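Long-range contact in transcriptional regulator (LacI family) (Clostridium acetobutylicum ATCC 824, PDB 3G85), which probably acts as a DNA-binding transcription factor of the LacI family that recognises cis-regulatory regions: residues A[84-88]-A[102-106]. Residues are numbered along the deposited sequence; the frame is centred on the assembly and turned at random.
Sequences YLNKA and NKYSS
The C-terminal turn of helix 79-87 is met by the side chains of K103 and Y104, neighbours on the loop that leads into strand 105-109, which bond to carbonyl oxygens at and just beyond the helix end. K103 brings its ammonium group among three of them. NZ donates to A88 O at 2.7 Å, with a C=O...N angle of 155°, and to N86 O at 2.9 Å, where it sits well above the carbonyl plane instead of on a lone pair. The third bond, to L85 O, is longer at 3.3 Å but lies in the carbonyl plane. With CG anti to the backbone N (chi1 178°) and every later torsion extended as well, the lysine chain is fully stretched and reaches across to the helix end. A positive charge placed here would be expected to interact favourably with the helix dipole.

Helix 79-87 and strand 105-109 belong to the parallel-sheet domain of this periplasmic-binding-protein-like fold, with strand 94-97 between them in sequence and beside 105-109 in the sheet. L85 and Y104 both pack on I94 and L96 of that strand, between helix and sheet.

Y104 OH also donates to L85 O, at a very short 2.5 Å, so this one oxygen accepts from both phenol and ammonium, besides a weak backbone bond from A88 N, and lies at the ring edge, in its plane. The ring is sandwiched near its rim: L85 CD1 lies over one face, 4.2 Å from the centroid in a CH-pi contact, and K103 CG over the opposite face. L85 CB adds an apolar contact with Y104 CE2 at 3.8 Å, and N86 OD1 approaches the same carbon from the ring edge, its amide plane turned 19° from the ring.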
loop_
_atom_site.group_PDB
_atom_site.type_symbol
_atom_site.label_atom_id
_atom_site.label_comp_id
_atom_site.label_asym_id
_atom_site.label_seq_id
_atom_site.Cartn_x
_atom_site.Cartn_y
_atom_site.Cartn_z
ATOM N N TYR A 84 -13.296 12.657 12.655
ATOM C CA TYR A 84 -12.881 13.927 13.234
ATOM C C TYR A 84 -12.530 14.966 12.163
ATOM O O TYR A 84 -12.937 16.142 12.262
ATOM C CB TYR A 84 -11.696 13.767 14.193
ATOM C CG TYR A 84 -11.126 15.108 14.600
ATOM C CD1 TYR A 84 -11.751 15.879 15.576
ATOM C CD2 TYR A 84 -9.974 15.622 13.985
ATOM C CE1 TYR A 84 -11.250 17.136 15.943
ATOM C CE2 TYR A 84 -9.463 16.866 14.334
ATOM C CZ TYR A 84 -10.111 17.625 15.317
ATOM O OH TYR A 84 -9.625 18.874 15.677
ATOM N N LEU A 85 -11.754 14.553 11.161
ATOM C CA LEU A 85 -11.424 15.463 10.060
ATOM C C LEU A 85 -12.665 15.880 9.261
ATOM O O LEU A 85 -12.779 17.035 8.848
ATOM C CB LEU A 85 -10.407 14.850 9.101
ATOM C CG LEU A 85 -8.907 14.854 9.355
ATOM C CD1 LEU A 85 -8.235 14.848 7.996
ATOM C CD2 LEU A 85 -8.423 16.019 10.158
ATOM N N ASN A 86 -13.569 14.930 9.035
ATOM C CA ASN A 86 -14.791 15.193 8.281
ATOM C C ASN A 86 -15.664 16.287 8.869
ATOM O O ASN A 86 -16.337 16.997 8.118
ATOM C CB ASN A 86 -15.611 13.921 8.108
ATOM C CG ASN A 86 -15.098 13.059 6.983
ATOM O OD1 ASN A 86 -14.284 13.514 6.178
ATOM N ND2 ASN A 86 -15.560 11.804 6.926
ATOM N N LYS A 87 -15.648 16.418 10.195
ATOM C CA LYS A 87 -16.494 17.392 10.901
ATOM C C LYS A 87 -15.737 18.663 11.288
ATOM O O LYS A 87 -16.345 19.698 11.568
ATOM C CB LYS A 87 -17.160 16.751 12.133
ATOM C CG LYS A 87 -17.834 15.371 11.887
ATOM C CD LYS A 87 -18.762 15.351 10.655
ATOM C CE LYS A 87 -19.510 14.002 10.512
ATOM N NZ LYS A 87 -18.639 12.839 10.089
ATOM N N ALA A 88 -14.408 18.589 11.274
ATOM C CA ALA A 88 -13.547 19.722 11.637
ATOM C C ALA A 88 -13.477 20.770 10.533
ATOM O O ALA A 88 -13.589 20.457 9.341
ATOM C CB ALA A 88 -12.124 19.230 11.973
ATOM N N ASN A 102 -14.760 13.487 -0.496
ATOM C CA ASN A 102 -15.403 14.543 -1.255
ATOM C C ASN A 102 -15.192 15.849 -0.496
ATOM O O ASN A 102 -15.800 16.856 -0.811
ATOM C CB ASN A 102 -16.879 14.194 -1.542
ATOM C CG ASN A 102 -17.686 13.987 -0.284
ATOM O OD1 ASN A 102 -17.254 14.336 0.822
ATOM N ND2 ASN A 102 -18.894 13.441 -0.444
ATOM N N LYS A 103 -14.315 15.835 0.516
ATOM C CA LYS A 103 -14.005 17.071 1.256
ATOM C C LYS A 103 -12.525 17.490 1.127
ATOM O O LYS A 103 -12.197 18.666 0.920
ATOM C CB LYS A 103 -14.381 16.925 2.738
ATOM C CG LYS A 103 -14.050 18.164 3.581
ATOM C CD LYS A 103 -14.518 17.992 5.009
ATOM C CE LYS A 103 -14.228 19.260 5.805
ATOM N NZ LYS A 103 -14.671 19.131 7.223
ATOM N N TYR A 104 -11.643 16.516 1.338
ATOM C CA TYR A 104 -10.215 16.718 1.288
ATOM C C TYR A 104 -9.647 16.229 -0.030
ATOM O O TYR A 104 -10.134 15.251 -0.603
ATOM C CB TYR A 104 -9.542 15.951 2.457
ATOM C CG TYR A 104 -9.919 16.499 3.814
ATOM C CD1 TYR A 104 -9.291 17.629 4.322
ATOM C CD2 TYR A 104 -10.935 15.900 4.577
ATOM C CE1 TYR A 104 -9.642 18.144 5.579
ATOM C CE2 TYR A 104 -11.312 16.418 5.816
ATOM C CZ TYR A 104 -10.649 17.538 6.306
ATOM O OH TYR A 104 -10.976 18.091 7.530
ATOM N N SER A 105 -8.600 16.910 -0.496
ATOM C CA SER A 105 -7.797 16.449 -1.631
ATOM C C SER A 105 -7.030 15.166 -1.245
ATOM O O SER A 105 -6.758 14.874 -0.035
ATOM C CB SER A 105 -6.853 17.565 -2.109
ATOM O OG SER A 105 -7.594 18.736 -2.537
ATOM N N SER A 106 -6.706 14.373 -2.250
ATOM C CA SER A 106 -6.125 13.070 -1.999
ATOM C C SER A 106 -5.237 12.635 -3.148
ATOM O O SER A 106 -5.417 13.070 -4.301
ATOM C CB SER A 106 -7.218 12.012 -1.732
ATOM O OG SER A 106 -8.074 11.845 -2.868
#